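Local atomic coordinates of beta-lactamase/D-alanine Carboxypeptidase (Yersinia pestis, PDB entry 3RJU), a protein that probably hydrolyses beta-lactams or D-alanyl-D-alanine peptide ends, as a serine hydrolase of the beta-lactamase and penicillin-binding protein family. Residues Q241-S246 and A250-A255; R257-Y262 and G298-T303. All blocks are in the same frame, centred on the assembly; numbering follows the deposited sequence. Where two conformers were deposited one is given.

Interaction 1. Residues Q241-S246 and A250-A255; sequences QQFLAS and APKRSA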
ATOM      1  N   GLN A 241       0.210   6.896  11.985  1.00 10.15           N
ATOM      2  CA  GLN A 241       0.726   7.355  13.280  1.00 11.46           C
ATOM      3  C   GLN A 241       1.463   6.248  14.036  1.00 11.91           C
ATOM      4  O   GLN A 241       2.384   6.525  14.805  1.00 12.19           O
ATOM      5  CB  GLN A 241      -0.419   7.911  14.151  1.00 11.02           C
ATOM      6  CG  GLN A 241       0.023   8.456  15.535  1.00 11.53           C
ATOM      7  CD  GLN A 241       0.897   9.678  15.420  1.00 12.21           C
ATOM      8  OE1 GLN A 241       0.402  10.779  15.191  1.00 13.58           O
ATOM      9  NE2 GLN A 241       2.212   9.488  15.535  1.00 10.63           N
ATOM     10  N   GLN A 242       1.067   4.990  13.838  0.51 12.66           N
ATOM     11  CA  GLN A 242       1.702   3.910  14.610  0.51 12.83           C
ATOM     12  C   GLN A 242       3.175   3.693  14.259  0.51 11.10           C
ATOM     13  O   GLN A 242       3.893   3.018  14.998  0.51 11.20           O
ATOM     14  CB  GLN A 242       0.930   2.571  14.600  0.51 15.52           C
ATOM     15  CG  GLN A 242      -0.193   2.403  13.600  0.51 15.71           C
ATOM     16  CD  GLN A 242      -0.282   0.986  13.026  0.51 13.66           C
ATOM     17  OE1 GLN A 242      -0.392  -0.016  13.750  0.51 17.84           O
ATOM     18  NE2 GLN A 242      -0.229   0.901  11.728  0.51  4.47           N
ATOM     19  N   PHE A 243       3.636   4.278  13.155  1.00 10.22           N
ATOM     20  CA  PHE A 243       5.059   4.176  12.799  1.00 10.04           C
ATOM     21  C   PHE A 243       5.922   5.299  13.365  1.00 11.55           C
ATOM     22  O   PHE A 243       7.142   5.268  13.239  1.00 13.53           O
ATOM     23  CB  PHE A 243       5.252   4.108  11.278  1.00 10.13           C
ATOM     24  CG  PHE A 243       4.559   2.930  10.636  1.00 10.02           C
ATOM     25  CD1 PHE A 243       5.215   1.715  10.491  1.00 11.33           C
ATOM     26  CD2 PHE A 243       3.246   3.035  10.199  1.00  9.64           C
ATOM     27  CE1 PHE A 243       4.577   0.625   9.921  1.00  9.51           C
ATOM     28  CE2 PHE A 243       2.602   1.946   9.625  1.00 11.05           C
ATOM     29  CZ  PHE A 243       3.274   0.752   9.463  1.00 10.48           C
ATOM     30  N   LEU A 244       5.287   6.276  14.003  1.00 12.37           N
ATOM     31  CA  LEU A 244       5.946   7.538  14.343  1.00 12.37           C
ATOM     32  C   LEU A 244       5.793   7.813  15.818  1.00 13.56           C
ATOM     33  O   LEU A 244       4.704   7.670  16.360  1.00 17.01           O
ATOM     34  CB  LEU A 244       5.286   8.685  13.559  1.00 12.47           C
ATOM     35  CG  LEU A 244       5.254   8.482  12.048  1.00 11.64           C
ATOM     36  CD1 LEU A 244       4.478   9.610  11.356  1.00 13.42           C
ATOM     37  CD2 LEU A 244       6.677   8.402  11.520  1.00 11.88           C
ATOM     38  N   ALA A 245       6.865   8.245  16.473  1.00 12.37           N
ATOM     39  CA  ALA A 245       6.769   8.614  17.882  1.00 14.12           C
ATOM     40  C   ALA A 245       6.166  10.017  18.051  1.00 16.13           C
ATOM     41  O   ALA A 245       6.356  10.909  17.217  1.00 13.88           O
ATOM     42  CB  ALA A 245       8.137   8.550  18.547  1.00 13.44           C
ATOM     43  N   SER A 246       5.480  10.213  19.169  0.74 18.77           N
ATOM     44  CA  SER A 246       4.999  11.527  19.574  0.74 19.08           C
ATOM     45  C   SER A 246       5.091  11.610  21.087  0.74 20.21           C
ATOM     46  O   SER A 246       5.588  10.695  21.734  0.74 21.17           O
ATOM     47  CB  SER A 246       3.544  11.730  19.144  0.74 21.94           C
ATOM     48  OG  SER A 246       2.672  10.881  19.879  0.74 22.46           O
ATOM     49  N   ALA A 250       4.668   5.807  21.669  1.00 21.84           N
ATOM     50  CA  ALA A 250       5.795   5.273  20.946  1.00 18.55           C
ATOM     51  C   ALA A 250       5.214   4.552  19.733  1.00 15.83           C
ATOM     52  O   ALA A 250       4.015   4.273  19.690  1.00 15.85           O
ATOM     53  CB  ALA A 250       6.560   4.288  21.830  1.00 19.16           C
ATOM     54  N   PRO A 251       6.056   4.246  18.744  1.00 14.37           N
ATOM     55  CA  PRO A 251       5.559   3.432  17.632  1.00 13.79           C
ATOM     56  C   PRO A 251       5.066   2.070  18.101  1.00 13.22           C
ATOM     57  O   PRO A 251       5.518   1.563  19.145  1.00 13.51           O
ATOM     58  CB  PRO A 251       6.793   3.262  16.744  1.00 13.68           C
ATOM     59  CG  PRO A 251       7.669   4.436  17.107  1.00 14.01           C
ATOM     60  CD  PRO A 251       7.464   4.639  18.562  1.00 14.78           C
ATOM     61  N   LYS A 252       4.172   1.471  17.321  1.00 12.77           N
ATOM     62  CA  LYS A 252       3.674   0.130  17.625  1.00 11.94           C
ATOM     63  C   LYS A 252       4.831  -0.866  17.702  1.00 13.50           C
ATOM     64  O   LYS A 252       5.875  -0.687  17.064  1.00 14.06           O
ATOM     65  CB  LYS A 252       2.646  -0.327  16.581  1.00 13.14           C
ATOM     66  CG  LYS A 252       3.190  -0.350  15.152  1.00 15.20           C
ATOM     67  CD  LYS A 252       2.135  -0.800  14.125  1.00 16.56           C
ATOM     68  CE  LYS A 252       2.641  -0.692  12.698  1.00 15.39           C
ATOM     69  NZ  LYS A 252       1.617  -1.144  11.721  1.00 12.75           N
ATOM     70  N   ARG A 253       4.619  -1.918  18.486  1.00 13.91           N
ATOM     71  CA  ARG A 253       5.637  -2.924  18.741  1.00 15.84           C
ATOM     72  C   ARG A 253       6.252  -3.505  17.463  1.00 13.54           C
ATOM     73  O   ARG A 253       7.460  -3.730  17.391  1.00 14.40           O
ATOM     74  CB  ARG A 253       5.049  -4.044  19.613  1.00 19.89           C
ATOM     75  CG  ARG A 253       6.032  -5.154  19.932  1.00 24.25           C
ATOM     76  CD  ARG A 253       5.519  -6.030  21.068  1.00 26.77           C
ATOM     77  NE  ARG A 253       4.389  -6.865  20.662  1.00 28.53           N
ATOM     78  CZ  ARG A 253       4.529  -8.047  20.066  1.00 29.20           C
ATOM     79  NH1 ARG A 253       5.743  -8.521  19.824  1.00 29.33           N
ATOM     80  NH2 ARG A 253       3.462  -8.763  19.727  1.00 29.45           N
ATOM     81  N   SER A 254       5.426  -3.745  16.456  1.00 12.25           N
ATOM     82  CA  SER A 254       5.891  -4.388  15.226  1.00 12.72           C
ATOM     83  C   SER A 254       6.375  -3.415  14.148  1.00 11.08           C
ATOM     84  O   SER A 254       6.667  -3.859  13.032  1.00 10.64           O
ATOM     85  CB  SER A 254       4.774  -5.229  14.614  1.00 14.38           C
ATOM     86  OG  SER A 254       3.660  -4.413  14.278  1.00 15.31           O
ATOM     87  N   ALA A 255       6.441  -2.106  14.441  1.00 11.09           N
ATOM     88  CA  ALA A 255       6.756  -1.136  13.370  1.00 11.44           C
ATOM     89  C   ALA A 255       8.103  -1.405  12.712  1.00 11.50           C
ATOM     90  O   ALA A 255       8.224  -1.372  11.482  1.00 11.40           O
ATOM     91  CB  ALA A 255       6.723   0.293  13.893  1.00 12.39           C
TER
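The F243 ring receives the end of K252 over one face: CE lies 3.9 Å from the ring centroid, 25° off the ring normal and displaced toward the CE1-CZ side of the rim, a CH-pi contact. The methyl CB of A255 approaches the same ring obliquely, 4.0 Å from F243 CD1. W239 and W287 also meet this phenyl edge-to-face. K252 runs fully extended from CG to NZ alongside F243, pointing the same way. Its first torsion (chi1 58°) sets CG between the backbone N and the carbonyl carbon, and from there the chain lies against both F243 and Q242, with CE over the phenyl face and K252 CD 3.6 Å from Q242 CB. The Q242 amide beyond this was modelled in two conformers, and its close approach to the lysine is doubtful; in the conformer described, NE2 donates to W239 O.

The backbones are joined by one hydrogen bond, from K252 N to Q242 O at 2.8 Å. It is nearly straight (158° at the hydrogen) and lies in the carbonyl plane. P251 packs next to it, its CA 3.1 Å from Q242 O, and its ring reaches across to the L244-A245 backbone, where P251 CD stands 4.0 Å from A245 CB. A type I turn, Q241 to L244, shapes the first segment and is closed by L244 N to Q241 O, 3.0 Å.

The lysine is thus apolar along its shaft and charged at its tip, where salt bridges to E258 and E70 take up NZ. Two acidic partners beside an aromatic face would be expected to favour the protonated amine.

Interaction 2. Residues R257-Y262 and G298-T303; sequences REQALY and GIMQKT
M300, present as selenomethionine, reaches toward Q259 and ends with its methyl CE against that residue. The methyl lies 3.5 Å from Q259 CB, 3.8 Å from Q259 CG and 3.4 Å from the backbone O of Q259. Its chain is folded rather than extended: chi2 at -70° and chi3 at -76° turn SE and then CE out of the line of the first bonds, which brings the methyl to the Q259 backbone and side-chain root. With CG anti to the carbonyl carbon (chi1 -65°) and the chain extended beyond it, the aliphatic portion of Q259 crosses the M300 chain at a slant and its amide is carried onward past the methyl. L261 adds a second apolar touch, one atom back along the selenoether side chain, with CD2 4.2 Å from M300 SE.

No hydrogen bond crosses this contact, and the backbones stand well apart, CA of Q259 being 8.0 Å from CA of M300. Further along the strand, K302 NZ donates to T303 O at 2.7 Å and is also hydrogen-bonded to Y159 OH. This pairing is consistent with the Lys-Thr-Gly element that flanks the active site in related enzymes, and T303 OG1 hydrogen-bonds to a citrate that probably came from the crystallisation liquor.

Q259 is the first residue beyond helix 255-258, and L261 lies at the start of the weakly bonded edge strand 261-264. Through M300 both rest on strand 299-306, inner to strands 282-284 and 288-290 in the antiparallel sheet; Y289 of the latter touches L261 and M300, while Q259 also meets M315 of strand 309-316.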
ATOM      1  N   ARG A 257       9.833  -4.248  12.636  1.00 10.41           N
ATOM      2  CA  ARG A 257       9.805  -5.488  11.862  1.00 10.34           C
ATOM      3  C   ARG A 257       9.060  -5.266  10.554  1.00 10.63           C
ATOM      4  O   ARG A 257       9.440  -5.788   9.506  1.00 11.46           O
ATOM      5  CB  ARG A 257       9.176  -6.631  12.667  1.00 11.32           C
ATOM      6  CG  ARG A 257      10.133  -7.250  13.684  1.00 12.64           C
ATOM      7  CD  ARG A 257       9.459  -8.358  14.476  1.00 15.07           C
ATOM      8  NE  ARG A 257       8.758  -7.825  15.643  1.00 17.53           N
ATOM      9  CZ  ARG A 257       7.446  -7.869  15.837  1.00 17.78           C
ATOM     10  NH1 ARG A 257       6.633  -8.414  14.924  1.00 17.24           N
ATOM     11  NH2 ARG A 257       6.944  -7.334  16.941  1.00 17.04           N
ATOM     12  N   GLU A 258       7.998  -4.468  10.596  1.00 10.55           N
ATOM     13  CA  GLU A 258       7.236  -4.230   9.375  1.00 10.00           C
ATOM     14  C   GLU A 258       8.053  -3.501   8.336  1.00  9.44           C
ATOM     15  O   GLU A 258       7.833  -3.695   7.147  1.00 10.75           O
ATOM     16  CB  GLU A 258       5.974  -3.437   9.668  1.00  9.85           C
ATOM     17  CG  GLU A 258       4.893  -4.275  10.346  1.00 10.08           C
ATOM     18  CD  GLU A 258       3.691  -3.449  10.732  1.00 11.27           C
ATOM     19  OE1 GLU A 258       3.253  -2.607   9.918  1.00  9.93           O
ATOM     20  OE2 GLU A 258       3.183  -3.634  11.858  1.00 10.53           O
ATOM     21  N   GLN A 259       8.989  -2.669   8.792  1.00 10.76           N
ATOM     22  CA  GLN A 259       9.788  -1.828   7.892  1.00 11.39           C
ATOM     23  C   GLN A 259      11.195  -2.361   7.665  1.00 11.04           C
ATOM     24  O   GLN A 259      12.046  -1.678   7.087  1.00 12.40           O
ATOM     25  CB  GLN A 259       9.807  -0.378   8.405  1.00 12.96           C
ATOM     26  CG  GLN A 259       8.426   0.232   8.351  1.00 13.25           C
ATOM     27  CD  GLN A 259       8.414   1.727   8.582  1.00 15.52           C
ATOM     28  OE1 GLN A 259       9.092   2.235   9.475  1.00 16.95           O
ATOM     29  NE2 GLN A 259       7.630   2.445   7.770  1.00 15.09           N
ATOM     30  N   ALA A 260      11.425  -3.603   8.082  1.00 10.56           N
ATOM     31  CA  ALA A 260      12.720  -4.239   7.857  1.00 11.70           C
ATOM     32  C   ALA A 260      12.980  -4.389   6.361  1.00 12.02           C
ATOM     33  O   ALA A 260      12.072  -4.698   5.573  1.00 11.60           O
ATOM     34  CB  ALA A 260      12.767  -5.603   8.536  1.00 12.90           C
ATOM     35  N   LEU A 261      14.228  -4.179   5.969  1.00 11.51           N
ATOM     36  CA  LEU A 261      14.597  -4.276   4.574  1.00 10.68           C
ATOM     37  C   LEU A 261      15.250  -5.615   4.292  1.00 11.36           C
ATOM     38  O   LEU A 261      16.078  -6.080   5.073  1.00 12.36           O
ATOM     39  CB  LEU A 261      15.552  -3.158   4.220  1.00 12.36           C
ATOM     40  CG  LEU A 261      14.888  -1.794   4.410  1.00 13.04           C
ATOM     41  CD1 LEU A 261      15.928  -0.729   4.236  1.00 14.45           C
ATOM     42  CD2 LEU A 261      13.736  -1.608   3.421  1.00 13.60           C
ATOM     43  N   TYR A 262      14.899  -6.207   3.157  1.00 11.12           N
ATOM     44  CA  TYR A 262      15.322  -7.570   2.829  1.00 11.62           C
ATOM     45  C   TYR A 262      16.211  -7.695   1.613  1.00 11.34           C
ATOM     46  O   TYR A 262      17.033  -8.625   1.542  1.00 13.77           O
ATOM     47  CB  TYR A 262      14.120  -8.513   2.712  1.00 11.77           C
ATOM     48  CG  TYR A 262      13.563  -8.854   4.065  1.00 11.07           C
ATOM     49  CD1 TYR A 262      13.992  -9.982   4.764  1.00 12.77           C
ATOM     50  CD2 TYR A 262      12.664  -8.002   4.696  1.00 11.55           C
ATOM     51  CE1 TYR A 262      13.494 -10.279   6.025  1.00 12.12           C
ATOM     52  CE2 TYR A 262      12.151  -8.298   5.957  1.00 11.32           C
ATOM     53  CZ  TYR A 262      12.582  -9.421   6.627  1.00 11.68           C
ATOM     54  OH  TYR A 262      12.088  -9.700   7.877  1.00 12.93           O
ATOM     55  N   GLY A 298      16.565  10.050   3.338  1.00 13.83           N
ATOM     56  CA  GLY A 298      16.212   8.649   3.175  1.00 12.90           C
ATOM     57  C   GLY A 298      14.752   8.498   3.534  1.00 11.80           C
ATOM     58  O   GLY A 298      14.316   8.948   4.595  1.00 13.14           O
ATOM     59  N   ILE A 299      13.996   7.877   2.637  1.00 10.19           N
ATOM     60  CA  ILE A 299      12.553   7.841   2.734  1.00  9.99           C
ATOM     61  C   ILE A 299      12.042   6.414   2.597  1.00 10.22           C
ATOM     62  O   ILE A 299      12.465   5.679   1.701  1.00 10.15           O
ATOM     63  CB  ILE A 299      11.935   8.718   1.604  1.00  9.99           C
ATOM     64  CG1 ILE A 299      12.179  10.211   1.902  1.00 10.83           C
ATOM     65  CG2 ILE A 299      10.434   8.411   1.416  1.00  9.77           C
ATOM     66  CD1 ILE A 299      11.868  11.136   0.722  1.00 12.68           C
HETATM   67  N   MSE A 300      11.149   6.029   3.507  1.00  9.05           N
HETATM   68  CA  MSE A 300      10.378   4.795   3.410  1.00  9.34           C
HETATM   69  C   MSE A 300       9.050   5.163   2.774  1.00  8.64           C
HETATM   70  O   MSE A 300       8.355   6.067   3.266  1.00  9.51           O
HETATM   71  CB  MSE A 300      10.109   4.214   4.810  1.00 11.76           C
HETATM   72  CG  MSE A 300      11.328   3.681   5.492  1.00 15.60           C
HETATM   73 SE   MSE A 300      11.971   2.062   4.624  0.72 20.17          SE
HETATM   74  CE  MSE A 300      10.663   0.839   5.284  1.00 20.58           C
ATOM     75  N   GLN A 301       8.673   4.456   1.714  1.00  8.07           N
ATOM     76  CA  GLN A 301       7.492   4.861   0.964  1.00  7.65           C
ATOM     77  C   GLN A 301       6.734   3.715   0.304  1.00  8.40           C
ATOM     78  O   GLN A 301       7.222   2.575   0.222  1.00  8.88           O
ATOM     79  CB  GLN A 301       7.852   5.966  -0.063  1.00  8.26           C
ATOM     80  CG  GLN A 301       8.991   5.633  -1.038  1.00  7.88           C
ATOM     81  CD  GLN A 301       8.554   4.824  -2.285  1.00  9.12           C
ATOM     82  OE1 GLN A 301       7.440   4.293  -2.364  1.00  9.54           O
ATOM     83  NE2 GLN A 301       9.434   4.755  -3.264  1.00 10.07           N
ATOM     84  N   LYS A 302       5.513   4.021  -0.129  1.00  7.77           N
ATOM     85  CA  LYS A 302       4.736   3.107  -0.961  1.00  8.03           C
ATOM     86  C   LYS A 302       3.842   3.939  -1.869  1.00  8.17           C
ATOM     87  O   LYS A 302       3.262   4.935  -1.430  1.00  8.47           O
ATOM     88  CB  LYS A 302       3.860   2.172  -0.122  1.00  7.19           C
ATOM     89  CG  LYS A 302       3.056   1.168  -0.981  1.00  8.13           C
ATOM     90  CD  LYS A 302       3.987   0.134  -1.649  1.00  8.66           C
ATOM     91  CE  LYS A 302       3.266  -0.731  -2.699  1.00  8.79           C
ATOM     92  NZ  LYS A 302       3.194  -0.061  -4.036  1.00  9.44           N
ATOM     93  N   THR A 303       3.767   3.525  -3.130  1.00  8.27           N
ATOM     94  CA  THR A 303       2.938   4.165  -4.139  1.00  9.15           C
ATOM     95  C   THR A 303       1.661   3.347  -4.381  1.00  8.56           C
ATOM     96  O   THR A 303       1.606   2.139  -4.122  1.00  9.65           O
ATOM     97  CB  THR A 303       3.692   4.233  -5.485  1.00  8.20           C
ATOM     98  OG1 THR A 303       4.106   2.907  -5.863  1.00  9.09           O
ATOM     99  CG2 THR A 303       4.921   5.109  -5.385  1.00  9.25           C
TER

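Overall arrangement
After helix 233-241 the chain turns through 241-246 and comes back as 250-255, so interaction 1 closes a short local loop ahead of helix 255-258. That helix leads directly into 257-262, whose partner 298-303 lies 36 residues further on; interaction 2 therefore closes a much longer excursion that runs on through the rest of strand 261-264 and strands 270-272, 282-284 and 288-290. The two are in series, neither nested nor crossed, with centres about 14 Å apart. They nonetheless touch: E258 forms a salt bridge with K252, and the F243 ring packs against E258 and Q259. Together they tie the helix 233-241 exit, by way of helix 255-258, to strand 299-306 of the main sheet.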